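Local coordinates for HigA antitoxin (Streptococcus pneumoniae TIGR4, PDB 6AF4), which is the antitoxin of a HigBA toxin-antitoxin pair and probably binds DNA through a helix-turn-helix domain, at residues K11-R14 / A15-S19; S54-S57 / Q58-A62; P71-D74 / T75-V79. One frame throughout, in Å; residues are numbered along the deposited sequence.

Contact 1: residues K11-R14 / A15-S19; sequences KDVR and AELFS
Arg14 and Phe18 meet at the C-terminal end of helix 10-17. Arg14 O lies at the edge of the Phe18 ring, in its plane, 3.3 Å from Phe18 CD2, and also takes a weak bond from Phe18 N, the residue at which the chain leaves helical conformation. Before it the i to i+4 bonds are in place: Ala15 N donates to Lys11 O at 3.3 Å, Glu16 N to Asp12 O at 3.1 Å and Leu17 N to Val13 O at 3.1 Å. Val13 O takes a weak second bond from Glu16 N. At the two ends side chains serve the amides, Asn9 OD1 accepting from Lys11 N and Glu22 OE1 from Ser19 N.

Arg14 CG, anti to the backbone N (chi1 -173°), lies 4.1 Å from Phe18 CD2, the side chains crossing at about a right angle, while the guanidinium leads elsewhere. Its NH2 forms a salt bridge with Asp27 OD1 of helix 20-40; in the chain of a different protein of the assembly, NE is hydrogen-bonded to a polar side chain and NH1 has a long, weak ion pair with an acidic one. Val13 CG1 lies 3.8 Å from Leu17 CD1, and both residues pack on aromatic side chains of that partner. This is a short amphipathic helix docked against another protein, Val13 and Leu17 buried and Asp12 and Glu16 exposed, with Phe18 buried just past its end.

Contact 2: residues S54-S57 / Q58-A62; sequences SGVS and QPVIA
Ser57 occupies the N-cap position of helix 58-65, yet its hydroxyl makes no capping bond and rests instead against a methyl group of Val60. Its chi1 of 61° sets OG between the backbone N and the carbonyl carbon, and from there Ser57 OG comes within 3.2 Å of Val60 CG2. The backbone of Ser57 does the polar work: Ser57 O accepts from Ile61 N at 3.2 Å, with an N-H...O angle of 156°, which starts the helical bonding. Ile61 CG2 lies beside the same oxygen.

Just before the cap, Val56 reaches forward to the same turn. Val56 CG1, anti to the backbone N, meets Val60 CG1 at 3.6 Å, the two valines crossing at about a right angle. Val60 is thus touched by Val56 on one methyl and by Ser57 on the other. Further back, Ser54 OG accepts from Val56 N at 3.3 Å, an ST turn that spans Gly55, whose positive phi ends helix 47-54.

This bend between helices 47-54 and 58-65 is consistent with the turn of a helix-turn-helix motif. The preceding helix serves some of its polar groups: Ser54 OG also bonds to Leu50 O, and Gln58 N gives a weak bond to Glu51 OE2. The chemistry implies a helix start that relies on main-chain bonding and apolar contact more than on a side-chain cap.

Contact 3: residues P71-D74 / T75-V79; sequences PQLD and TVLKV
Thr75 turns its hydroxyl back on Gln72, the N-cap residue of helix 73-82: with chi1 at 65°, OG1 lies between the backbone N and the carbonyl carbon, and Thr75 OG1 donates to Gln72 O at 2.8 Å. That oxygen also takes Val76 N at 3.3 Å, nearly in line with the C=O bond, whereas the hydroxyl approaches tilted 22° from the carbonyl plane. Two donors thus grip Gln72 O, with a weak third bond from Thr75 N, and this fixes the first turn of the helix.

Where Thr75 binds back through its hydroxyl, Asp74 binds forward through its carbonyl; these two residues have the most surface buried here. Asp74 O accepts from Lys78 N at 3.1 Å, and Lys78 CG lies beside that same oxygen while the lysine chain runs on extended. The carboxylate leads elsewhere: OD1 forms a salt bridge with Arg29 of the second subunit, near Glu25 of that subunit, whose negative charge the arginine probably offsets in part.

The apolar side chains fill in around this. Val76 CG2 lies 3.6 Å from Pro71 CG, so the proline ring packs against the opening turn, and Leu73 CG touches Leu77 CD1 at 4.1 Å. This N-terminal turn belongs to the helix-turn-helix region, and one side of it lies at the subunit interface. Within the subunit, helix 73-82 lays Leu73, Val76 and Leu77 on Leu87 of strand 85-91 and sets Val76 and Val79 against Met64 of helix 58-65, while Leu73 and Leu77 also pack on Ile32 and Met28 of the second subunit.

How the contacts relate
Following the chain from the N terminus, contact 1 comes first, on helix 10-17, and joins that helix to helix 20-40 and to the partner protein. Contact 2 carries the chain round the bend between helices 47-54 and 58-65, and contact 3 opens helix 73-82. All three are local and lie in series; none closes a long loop, nests in or crosses another. Contact 1 stands apart, its centre 33 Å from that of contact 2 and across the chain's centre from both others. Contacts 2 and 3 adjoin within the helix-turn-helix region: Ile61 CD1 packs on Val79 CG1 at 3.6 Å, and Val56 CG2 lies 3.9 Å from Lys78 CD, joining the bend to helix 73-82.

Contact 1: residues K11-R14 / A15-S19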
# COMPACT_ATOMS: atom_id res chain seq x y z
N LYS H 11 2.42 25.32 0.38
CA LYS H 11 3.59 24.45 0.54
C LYS H 11 4.31 24.71 1.86
O LYS H 11 4.76 23.78 2.52
CB LYS H 11 4.57 24.63 -0.62
CG LYS H 11 4.01 24.30 -1.98
CD LYS H 11 5.06 24.50 -3.06
CE LYS H 11 4.47 24.38 -4.45
NZ LYS H 11 3.94 23.01 -4.70
N ASP H 12 4.42 25.98 2.24
CA ASP H 12 5.05 26.35 3.50
C ASP H 12 4.16 26.01 4.69
O ASP H 12 4.61 25.41 5.66
CB ASP H 12 5.40 27.84 3.52
CG ASP H 12 6.34 28.23 2.40
OD1 ASP H 12 7.15 27.38 1.97
OD2 ASP H 12 6.27 29.39 1.95
N VAL H 13 2.89 26.41 4.59
CA VAL H 13 1.92 26.13 5.65
C VAL H 13 1.82 24.63 5.93
O VAL H 13 1.80 24.21 7.09
CB VAL H 13 0.53 26.68 5.27
CG1 VAL H 13 -0.53 26.19 6.24
CG2 VAL H 13 0.57 28.20 5.22
N ARG H 14 1.78 23.83 4.87
CA ARG H 14 1.69 22.38 4.98
C ARG H 14 2.90 21.78 5.69
O ARG H 14 2.77 20.89 6.54
CB ARG H 14 1.54 21.75 3.59
CG ARG H 14 1.26 20.26 3.61
CD ARG H 14 1.21 19.69 2.20
NE ARG H 14 0.49 18.42 2.16
CZ ARG H 14 0.76 17.43 1.32
NH1 ARG H 14 1.73 17.56 0.43
NH2 ARG H 14 0.05 16.31 1.37
N ALA H 15 4.09 22.27 5.34
CA ALA H 15 5.33 21.77 5.92
C ALA H 15 5.41 22.08 7.41
O ALA H 15 6.01 21.32 8.17
CB ALA H 15 6.52 22.37 5.18
N GLU H 16 4.81 23.19 7.83
CA GLU H 16 4.87 23.61 9.23
C GLU H 16 3.88 22.87 10.13
O GLU H 16 4.20 22.55 11.27
CB GLU H 16 4.64 25.12 9.34
CG GLU H 16 5.75 25.97 8.73
CD GLU H 16 5.61 27.44 9.06
OE1 GLU H 16 4.58 27.83 9.63
OE2 GLU H 16 6.54 28.22 8.74
N LEU H 17 2.68 22.62 9.62
CA LEU H 17 1.61 22.04 10.43
C LEU H 17 1.60 20.51 10.45
O LEU H 17 0.91 19.91 11.28
CB LEU H 17 0.26 22.55 9.93
CG LEU H 17 0.05 24.07 9.95
CD1 LEU H 17 -1.34 24.42 9.48
CD2 LEU H 17 0.30 24.61 11.35
N PHE H 18 2.34 19.89 9.55
CA PHE H 18 2.30 18.43 9.43
C PHE H 18 3.69 17.80 9.47
O PHE H 18 4.65 18.37 8.95
CB PHE H 18 1.59 18.02 8.13
CG PHE H 18 0.17 18.48 8.05
CD1 PHE H 18 -0.85 17.73 8.61
CD2 PHE H 18 -0.16 19.67 7.41
CE1 PHE H 18 -2.16 18.15 8.55
CE2 PHE H 18 -1.47 20.09 7.33
CZ PHE H 18 -2.47 19.34 7.90
N SER H 19 3.78 16.63 10.08
CA SER H 19 5.03 15.89 10.13
C SER H 19 5.33 15.30 8.75
O SER H 19 4.43 15.18 7.92
CB SER H 19 4.97 14.78 11.18
OG SER H 19 3.97 13.82 10.87

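Contact 2: residues S54-S57 / Q58-A62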
# COMPACT_ATOMS: atom_id res chain seq x y z
N SER H 54 -11.91 -4.50 -12.07
CA SER H 54 -10.94 -4.88 -11.04
C SER H 54 -11.35 -6.07 -10.18
O SER H 54 -10.54 -6.62 -9.44
CB SER H 54 -10.67 -3.68 -10.13
OG SER H 54 -11.85 -3.29 -9.46
N GLY H 55 -12.62 -6.48 -10.27
CA GLY H 55 -13.13 -7.53 -9.41
C GLY H 55 -13.37 -7.06 -7.98
O GLY H 55 -13.90 -7.81 -7.16
N VAL H 56 -12.98 -5.83 -7.69
CA VAL H 56 -13.20 -5.23 -6.38
C VAL H 56 -14.59 -4.60 -6.33
O VAL H 56 -15.01 -3.96 -7.30
CB VAL H 56 -12.12 -4.17 -6.06
CG1 VAL H 56 -12.42 -3.47 -4.74
CG2 VAL H 56 -10.74 -4.80 -6.03
N SER H 57 -15.30 -4.77 -5.22
CA SER H 57 -16.69 -4.32 -5.16
C SER H 57 -16.80 -2.80 -5.03
O SER H 57 -15.80 -2.10 -4.85
CB SER H 57 -17.41 -4.99 -3.99
OG SER H 57 -16.80 -4.65 -2.76
N GLN H 58 -18.03 -2.30 -5.12
CA GLN H 58 -18.30 -0.87 -5.06
C GLN H 58 -18.13 -0.22 -3.67
O GLN H 58 -17.58 0.87 -3.57
CB GLN H 58 -19.69 -0.56 -5.62
CG GLN H 58 -19.85 0.88 -6.07
CD GLN H 58 -20.83 1.03 -7.22
OE1 GLN H 58 -20.75 0.30 -8.21
NE2 GLN H 58 -21.74 1.99 -7.10
N PRO H 59 -18.64 -0.87 -2.60
CA PRO H 59 -18.39 -0.23 -1.30
C PRO H 59 -16.91 -0.17 -0.94
O PRO H 59 -16.48 0.78 -0.29
CB PRO H 59 -19.15 -1.14 -0.32
CG PRO H 59 -20.22 -1.77 -1.15
CD PRO H 59 -19.59 -1.99 -2.49
N VAL H 60 -16.14 -1.17 -1.36
CA VAL H 60 -14.72 -1.23 -1.05
C VAL H 60 -13.94 -0.14 -1.79
O VAL H 60 -13.06 0.50 -1.22
CB VAL H 60 -14.13 -2.62 -1.39
CG1 VAL H 60 -12.62 -2.63 -1.23
CG2 VAL H 60 -14.76 -3.69 -0.50
N ILE H 61 -14.27 0.08 -3.06
CA ILE H 61 -13.60 1.13 -3.83
C ILE H 61 -14.05 2.51 -3.34
O ILE H 61 -13.27 3.46 -3.36
CB ILE H 61 -13.87 0.98 -5.36
CG1 ILE H 61 -13.20 2.11 -6.14
CG2 ILE H 61 -15.34 0.98 -5.66
CD1 ILE H 61 -11.70 2.09 -6.07
N ALA H 62 -15.29 2.60 -2.87
CA ALA H 62 -15.81 3.85 -2.33
C ALA H 62 -15.01 4.31 -1.11
O ALA H 62 -14.58 5.46 -1.04
CB ALA H 62 -17.28 3.70 -1.96

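Contact 3: residues P71-D74 / T75-V79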
# COMPACT_ATOMS: atom_id res chain seq x y z
N PRO H 71 -6.84 1.29 2.95
CA PRO H 71 -7.07 0.07 2.20
C PRO H 71 -6.00 -1.01 2.33
O PRO H 71 -4.90 -0.77 2.74
CB PRO H 71 -7.15 0.56 0.77
CG PRO H 71 -6.46 1.84 0.78
CD PRO H 71 -6.83 2.45 2.07
N GLN H 72 -6.39 -2.23 2.05
CA GLN H 72 -5.45 -3.30 1.98
C GLN H 72 -4.66 -3.19 0.70
O GLN H 72 -5.13 -2.73 -0.31
CB GLN H 72 -6.17 -4.63 2.12
CG GLN H 72 -7.02 -4.68 3.38
CD GLN H 72 -7.55 -6.05 3.73
OE1 GLN H 72 -6.88 -7.06 3.57
NE2 GLN H 72 -8.77 -6.08 4.23
N LEU H 73 -3.43 -3.62 0.75
CA LEU H 73 -2.52 -3.44 -0.34
C LEU H 73 -3.00 -4.13 -1.59
O LEU H 73 -2.72 -3.69 -2.67
CB LEU H 73 -1.17 -3.94 0.08
CG LEU H 73 0.00 -3.73 -0.84
CD1 LEU H 73 0.22 -2.25 -1.10
CD2 LEU H 73 1.19 -4.33 -0.14
N ASP H 74 -3.66 -5.25 -1.44
CA ASP H 74 -4.07 -6.09 -2.53
C ASP H 74 -5.15 -5.44 -3.35
O ASP H 74 -5.14 -5.52 -4.55
CB ASP H 74 -4.45 -7.46 -2.03
CG ASP H 74 -3.26 -8.30 -1.67
OD1 ASP H 74 -2.16 -8.02 -2.18
OD2 ASP H 74 -3.40 -9.23 -0.88
N THR H 75 -6.08 -4.80 -2.67
CA THR H 75 -7.17 -4.10 -3.32
C THR H 75 -6.67 -2.88 -4.09
O THR H 75 -7.11 -2.61 -5.20
CB THR H 75 -8.23 -3.66 -2.30
OG1 THR H 75 -7.66 -2.69 -1.41
CG2 THR H 75 -8.71 -4.85 -1.48
N VAL H 76 -5.73 -2.15 -3.48
CA VAL H 76 -5.14 -0.97 -4.11
C VAL H 76 -4.45 -1.35 -5.42
O VAL H 76 -4.64 -0.69 -6.44
CB VAL H 76 -4.12 -0.27 -3.19
CG1 VAL H 76 -3.44 0.89 -3.91
CG2 VAL H 76 -4.79 0.21 -1.92
N LEU H 77 -3.64 -2.41 -5.37
CA LEU H 77 -2.93 -2.89 -6.54
C LEU H 77 -3.89 -3.35 -7.64
O LEU H 77 -3.61 -3.19 -8.83
CB LEU H 77 -1.98 -4.03 -6.16
CG LEU H 77 -0.75 -3.66 -5.32
CD1 LEU H 77 -0.10 -4.90 -4.73
CD2 LEU H 77 0.25 -2.87 -6.16
N LYS H 78 -5.02 -3.93 -7.24
CA LYS H 78 -6.04 -4.37 -8.18
C LYS H 78 -6.70 -3.19 -8.89
O LYS H 78 -6.79 -3.16 -10.12
CB LYS H 78 -7.12 -5.20 -7.47
CG LYS H 78 -6.72 -6.63 -7.15
CD LYS H 78 -7.93 -7.42 -6.67
CE LYS H 78 -7.52 -8.76 -6.08
NZ LYS H 78 -8.70 -9.53 -5.60
N VAL H 79 -7.15 -2.22 -8.10
CA VAL H 79 -7.81 -1.03 -8.65
C VAL H 79 -6.86 -0.25 -9.56
O VAL H 79 -7.26 0.19 -10.64
CB VAL H 79 -8.33 -0.12 -7.53
CG1 VAL H 79 -8.85 1.19 -8.10
CG2 VAL H 79 -9.41 -0.83 -6.73